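Local coordinates for protein Bacint_00347 (Bacteroides intestinalis DSM 17393, PDB 5MUM) that probably hydrolyses rhamnosidic linkages as a beta-propeller glycoside hydrolase of the BNR_4 repeat family, at residues Met101-Gly104 with Asp105-His109; Trp306-Gly309 with Gln310-Gln313. All blocks are in the same frame, centred on the assembly; numbering follows the deposited sequence.

Interaction 1 of 2, residues Met101-Gly104 with Asp105-His109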
ATOM      1  N   MET A 101       6.272   7.479  -7.302  1.00  9.17           N
ATOM      2  CA  MET A 101       5.565   8.672  -6.909  1.00 10.07           C
ATOM      3  C   MET A 101       6.146   9.833  -7.697  1.00  9.95           C
ATOM      4  O   MET A 101       7.309   9.778  -8.181  1.00  9.99           O
ATOM      5  CB  MET A 101       5.724   8.885  -5.395  1.00 11.03           C
ATOM      6  CG  MET A 101       4.947  10.036  -4.788  1.00 12.34           C
ATOM      7  SD  MET A 101       3.204   9.911  -5.104  1.00 14.96           S
ATOM      8  CE  MET A 101       2.802   8.327  -4.365  1.00 14.24           C
ATOM      9  N   LEU A 102       5.357  10.883  -7.877  1.00  9.79           N
ATOM     10  CA  LEU A 102       5.922  12.107  -8.413  1.00 10.28           C
ATOM     11  C   LEU A 102       6.030  13.116  -7.308  1.00 10.31           C
ATOM     12  O   LEU A 102       5.118  13.214  -6.473  1.00  9.96           O
ATOM     13  CB  LEU A 102       5.063  12.680  -9.537  1.00 11.33           C
ATOM     14  CG  LEU A 102       5.324  12.019 -10.889  1.00 11.16           C
ATOM     15  CD1 LEU A 102       4.744  10.632 -10.939  1.00 11.53           C
ATOM     16  CD2 LEU A 102       4.726  12.856 -11.971  1.00 11.89           C
ATOM     17  N   ASP A 103       7.115  13.882  -7.312  1.00  9.88           N
ATOM     18  CA  ASP A 103       7.237  15.010  -6.404  1.00 10.17           C
ATOM     19  C   ASP A 103       6.549  16.253  -6.969  1.00 10.74           C
ATOM     20  O   ASP A 103       6.010  16.224  -8.071  1.00 10.88           O
ATOM     21  CB  ASP A 103       8.690  15.261  -6.031  1.00 10.13           C
ATOM     22  CG  ASP A 103       9.553  15.770  -7.198  1.00 10.16           C
ATOM     23  OD1 ASP A 103       9.065  16.499  -8.089  1.00  9.76           O
ATOM     24  OD2 ASP A 103      10.779  15.465  -7.189  1.00  9.61           O
ATOM     25  N   GLY A 104       6.606  17.332  -6.201  1.00 11.17           N
ATOM     26  CA  GLY A 104       5.953  18.607  -6.515  1.00 11.92           C
ATOM     27  C   GLY A 104       6.366  19.241  -7.802  1.00 12.71           C
ATOM     28  O   GLY A 104       5.570  19.936  -8.423  1.00 13.54           O
ATOM     29  N   ASP A 105       7.571  18.925  -8.256  1.00 13.06           N
ATOM     30  CA  ASP A 105       8.096  19.446  -9.501  1.00 13.69           C
ATOM     31  C   ASP A 105       7.864  18.523 -10.675  1.00 13.21           C
ATOM     32  O   ASP A 105       8.282  18.842 -11.769  1.00 12.17           O
ATOM     33  CB  ASP A 105       9.581  19.732  -9.358  1.00 15.09           C
ATOM     34  CG  ASP A 105       9.867  21.010  -8.576  1.00 17.20           C
ATOM     35  OD1 ASP A 105       8.917  21.737  -8.247  1.00 18.97           O
ATOM     36  OD2 ASP A 105      11.058  21.258  -8.272  1.00 19.67           O
ATOM     37  N   GLY A 106       7.209  17.383 -10.439  1.00 12.57           N
ATOM     38  CA  GLY A 106       6.855  16.425 -11.473  1.00 11.69           C
ATOM     39  C   GLY A 106       7.883  15.363 -11.772  1.00 10.71           C
ATOM     40  O   GLY A 106       7.694  14.597 -12.704  1.00 10.62           O
ATOM     41  N   TYR A 107       8.995  15.333 -11.043  1.00  9.98           N
ATOM     42  CA  TYR A 107       9.965  14.279 -11.214  1.00  9.89           C
ATOM     43  C   TYR A 107       9.354  13.014 -10.650  1.00  9.88           C
ATOM     44  O   TYR A 107       8.766  13.028  -9.552  1.00  8.78           O
ATOM     45  CB  TYR A 107      11.279  14.517 -10.492  1.00 10.76           C
ATOM     46  CG  TYR A 107      12.097  15.617 -11.070  1.00 11.28           C
ATOM     47  CD1 TYR A 107      11.869  16.932 -10.686  1.00 11.69           C
ATOM     48  CD2 TYR A 107      13.064  15.366 -12.033  1.00 12.35           C
ATOM     49  CE1 TYR A 107      12.613  17.985 -11.219  1.00 12.25           C
ATOM     50  CE2 TYR A 107      13.825  16.416 -12.579  1.00 12.36           C
ATOM     51  CZ  TYR A 107      13.558  17.725 -12.165  1.00 12.75           C
ATOM     52  OH  TYR A 107      14.263  18.787 -12.663  1.00 14.68           O
ATOM     53  N   LEU A 108       9.521  11.941 -11.406  1.00  9.73           N
ATOM     54  CA  LEU A 108       9.186  10.587 -10.955  1.00 10.23           C
ATOM     55  C   LEU A 108      10.294  10.067 -10.051  1.00  9.76           C
ATOM     56  O   LEU A 108      11.487  10.244 -10.347  1.00  9.17           O
ATOM     57  CB  LEU A 108       9.052   9.621 -12.130  1.00 11.11           C
ATOM     58  CG  LEU A 108       7.826   9.748 -13.029  1.00 12.14           C
ATOM     59  CD1 LEU A 108       7.869  11.037 -13.847  1.00 12.52           C
ATOM     60  CD2 LEU A 108       7.740   8.540 -13.935  1.00 12.69           C
ATOM     61  N   HIS A 109       9.881   9.398  -8.985  1.00  8.76           N
ATOM     62  CA  HIS A 109      10.774   8.727  -8.072  1.00  8.36           C
ATOM     63  C   HIS A 109      10.345   7.279  -8.101  1.00  8.03           C
ATOM     64  O   HIS A 109       9.171   6.975  -7.936  1.00  7.49           O
ATOM     65  CB  HIS A 109      10.578   9.283  -6.674  1.00  8.15           C
ATOM     66  CG  HIS A 109      11.121  10.655  -6.502  1.00  7.96           C
ATOM     67  ND1 HIS A 109      10.545  11.767  -7.084  1.00  8.57           N
ATOM     68  CD2 HIS A 109      12.167  11.106  -5.780  1.00  7.63           C
ATOM     69  CE1 HIS A 109      11.252  12.837  -6.755  1.00  8.16           C
ATOM     70  NE2 HIS A 109      12.232  12.473  -5.957  1.00  8.40           N
TER
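D103 faces G106 and Y107 across a short loop and bonds it from both backbone and side chain. The backbone N of D103 gives a fairly straight bond to Y107 O at 2.9 Å, and D103 O receives G106 N at 2.9 Å, from well above the carbonyl plane. D103 O is also reached by Q53 NE2 of strand 50-53. The D103 side chain adds a second set of bonds: with CG tucked between the backbone N and the carbonyl carbon (chi1 68°), D103 OD1 swings over the loop and accepts D105 N at 2.9 Å and Y107 N at 3.2 Å. The two donors come to OD1 from opposite faces of the carboxylate, which fixes its rotation, and the D105 bond closes an Asx turn. A type I turn from D103 to G106 ends in a G1 bulge, with G106 at positive phi (89°), and joins strands 98-102 and 108-112 into a beta hairpin, part of one propeller blade. Beyond the bulge M101 and H109 form a hydrogen-bonded antiparallel pair: H109 N meets M101 O at 2.7 Å, and M101 N returns a bond to H109 O. Y107 O carries a second donor, the imidazole ND1 of H109 at 3.3 Å, which lies above the carbonyl plane while the oxygen stays near the plane of the ring. On the other face of the hairpin L102 and L108 lie side by side, L102 CD1 3.8 Å from L108 CG. L108 N is taken up by S124 OG.

Interaction 2 of 2, residues Trp306-Gly309 with Gln310-Gln313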
ATOM      1  N   TRP A 306     -11.721   1.892  12.208  1.00  8.00           N
ATOM      2  CA  TRP A 306     -11.619   3.328  11.938  1.00  8.34           C
ATOM      3  C   TRP A 306     -11.806   4.135  13.210  1.00  8.40           C
ATOM      4  O   TRP A 306     -12.357   3.638  14.191  1.00  7.99           O
ATOM      5  CB  TRP A 306     -12.580   3.776  10.838  1.00  8.82           C
ATOM      6  CG  TRP A 306     -14.025   3.883  11.260  1.00  9.49           C
ATOM      7  CD1 TRP A 306     -14.721   5.032  11.477  1.00  9.63           C
ATOM      8  CD2 TRP A 306     -14.960   2.802  11.489  1.00  9.74           C
ATOM      9  NE1 TRP A 306     -16.015   4.748  11.829  1.00  9.87           N
ATOM     10  CE2 TRP A 306     -16.191   3.390  11.850  1.00  9.90           C
ATOM     11  CE3 TRP A 306     -14.880   1.407  11.399  1.00  9.91           C
ATOM     12  CZ2 TRP A 306     -17.335   2.637  12.122  1.00 10.16           C
ATOM     13  CZ3 TRP A 306     -16.016   0.658  11.671  1.00 10.06           C
ATOM     14  CH2 TRP A 306     -17.212   1.267  12.064  1.00 10.05           C
ATOM     15  N   HIS A 307     -11.284   5.349  13.175  1.00  8.57           N
ATOM     16  CA  HIS A 307     -11.421   6.275  14.260  1.00  8.89           C
ATOM     17  C   HIS A 307     -12.122   7.479  13.709  1.00 10.18           C
ATOM     18  O   HIS A 307     -11.631   8.124  12.800  1.00 11.08           O
ATOM     19  CB  HIS A 307     -10.077   6.639  14.850  1.00  8.41           C
ATOM     20  CG  HIS A 307     -10.160   7.368  16.150  1.00  8.11           C
ATOM     21  ND1 HIS A 307     -10.347   8.733  16.236  1.00  8.40           N
ATOM     22  CD2 HIS A 307      -9.995   6.934  17.420  1.00  8.53           C
ATOM     23  CE1 HIS A 307     -10.339   9.095  17.509  1.00  8.34           C
ATOM     24  NE2 HIS A 307     -10.097   8.026  18.245  1.00  8.23           N
ATOM     25  N   ASP A 308     -13.270   7.775  14.281  1.00 11.82           N
ATOM     26  CA  ASP A 308     -14.160   8.855  13.808  1.00 13.29           C
ATOM     27  C   ASP A 308     -13.961  10.204  14.486  1.00 12.74           C
ATOM     28  O   ASP A 308     -14.776  11.074  14.347  1.00 13.17           O
ATOM     29  CB  ASP A 308     -15.616   8.364  13.989  1.00 14.44           C
ATOM     30  CG  ASP A 308     -16.019   8.233  15.451  1.00 15.34           C
ATOM     31  OD1 ASP A 308     -15.171   8.311  16.375  1.00 14.83           O
ATOM     32  OD2 ASP A 308     -17.218   8.054  15.693  1.00 17.19           O
ATOM     33  N   GLY A 309     -12.875  10.394  15.205  1.00 12.06           N
ATOM     34  CA  GLY A 309     -12.652  11.573  15.982  1.00 13.24           C
ATOM     35  C   GLY A 309     -12.986  11.413  17.444  1.00 13.53           C
ATOM     36  O   GLY A 309     -12.502  12.179  18.280  1.00 14.99           O
ATOM     37  N   GLN A 310     -13.792  10.400  17.759  1.00 12.89           N
ATOM     38  CA  GLN A 310     -14.210  10.103  19.094  1.00 13.66           C
ATOM     39  C   GLN A 310     -13.659   8.791  19.598  1.00 13.14           C
ATOM     40  O   GLN A 310     -13.261   8.717  20.741  1.00 12.25           O
ATOM     41  CB  GLN A 310     -15.754  10.025  19.168  1.00 14.39           C
ATOM     42  CG  GLN A 310     -16.462  11.350  18.913  1.00 15.84           C
ATOM     43  CD  GLN A 310     -16.083  12.431  19.893  1.00 17.45           C
ATOM     44  OE1 GLN A 310     -16.091  12.219  21.115  1.00 19.50           O
ATOM     45  NE2 GLN A 310     -15.729  13.601  19.366  1.00 17.57           N
ATOM     46  N   MET A 311     -13.706   7.735  18.785  1.00 12.56           N
ATOM     47  CA  MET A 311     -13.342   6.406  19.265  1.00 13.36           C
ATOM     48  C   MET A 311     -12.985   5.506  18.096  1.00 11.30           C
ATOM     49  O   MET A 311     -13.323   5.801  16.966  1.00 11.04           O
ATOM     50  CB  MET A 311     -14.514   5.769  20.026  1.00 16.86           C
ATOM     51  CG  MET A 311     -15.748   5.565  19.149  1.00 20.15           C
ATOM     52  SD  MET A 311     -17.202   4.870  19.972  1.00 29.86           S
ATOM     53  CE  MET A 311     -16.697   3.153  20.091  1.00 30.36           C
ATOM     54  N   TRP A 312     -12.302   4.421  18.398  1.00  9.80           N
ATOM     55  CA  TRP A 312     -12.033   3.375  17.434  1.00  9.25           C
ATOM     56  C   TRP A 312     -13.226   2.449  17.360  1.00  9.97           C
ATOM     57  O   TRP A 312     -13.856   2.120  18.385  1.00 10.18           O
ATOM     58  CB  TRP A 312     -10.824   2.557  17.851  1.00  8.69           C
ATOM     59  CG  TRP A 312      -9.565   3.268  17.689  1.00  7.93           C
ATOM     60  CD1 TRP A 312      -8.819   3.842  18.680  1.00  7.92           C
ATOM     61  CD2 TRP A 312      -8.887   3.522  16.471  1.00  7.66           C
ATOM     62  NE1 TRP A 312      -7.743   4.459  18.148  1.00  7.86           N
ATOM     63  CE2 TRP A 312      -7.731   4.258  16.793  1.00  7.52           C
ATOM     64  CE3 TRP A 312      -9.116   3.166  15.124  1.00  7.35           C
ATOM     65  CZ2 TRP A 312      -6.799   4.639  15.833  1.00  7.40           C
ATOM     66  CZ3 TRP A 312      -8.205   3.561  14.173  1.00  7.35           C
ATOM     67  CH2 TRP A 312      -7.054   4.290  14.528  1.00  7.18           C
ATOM     68  N   GLN A 313     -13.531   2.015  16.164  1.00  9.91           N
ATOM     69  CA  GLN A 313     -14.575   1.045  15.938  1.00 10.97           C
ATOM     70  C   GLN A 313     -14.046   0.055  14.929  1.00 10.48           C
ATOM     71  O   GLN A 313     -13.078   0.342  14.218  1.00  9.46           O
ATOM     72  CB  GLN A 313     -15.808   1.731  15.369  1.00 11.33           C
ATOM     73  CG  GLN A 313     -16.465   2.687  16.353  1.00 13.00           C
ATOM     74  CD  GLN A 313     -17.720   3.295  15.769  1.00 13.81           C
ATOM     75  OE1 GLN A 313     -17.709   4.422  15.258  1.00 15.60           O
ATOM     76  NE2 GLN A 313     -18.761   2.515  15.727  1.00 12.95           N
TER
HETATM   77  O   HOH W   1     -14.882   5.212  14.931  1.00 11.77           O
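One face of the W306 indole carries Q313 CB, 3.6 Å from the centroid of the six-membered ring and only 11° off its normal, in a CH-pi contact. W306 CG stands between the backbone N and the carbonyl carbon (chi1 76°), which brings the ring over Q313, and a bound water lies over the rim of the indole. Y287 meets this indole with its ring almost parallel. On the other side of the hairpin the face of W312 takes two parts of H307: CB over the six-membered ring, 3.5 Å from its centroid, and the imidazole edge toward the five-membered ring, an edge-to-face pair with planes 68° apart. M311 O lies over a face of the imidazole, and W312 NE1 is bonded to E261. These rings flank the tight turn of a beta hairpin that links strands 301-307 and 312-316 at the margin of a four-stranded propeller blade. D308 holds the turn: OD1 accepts Q310 N, closing an Asx turn, and M311 N, both at 2.9 Å, the latter nearly along its C-O bond. Cutting W306 back to an alanine is likely to leave Q313 CB without its ring face, Y287 without its flat neighbour and the glutamine amide freer to turn. The water accepts a weak bond from D308 N and lies 3.0 Å from Q313 OE1.

How the interactions relate
Both contacts close the ends of beta hairpins in separate sheets of the propeller, interaction 1 in a three-stranded sheet and interaction 2 in a four-stranded one, and they do not touch: their centres are 33 Å apart and their nearest atoms about 22 Å. In each, an aspartate at the start of the turn binds two backbone N-H groups through OD1, and both turns have exposed residues. Interaction 1 is buried overall, with a leucine pair on one face of the hairpin and H109 ND1 on a backbone oxygen. Interaction 2 is partly buried and farther from the chain centre; there aromatic faces and a water take part. G106 ends the type I turn, whereas G309 directly follows D308.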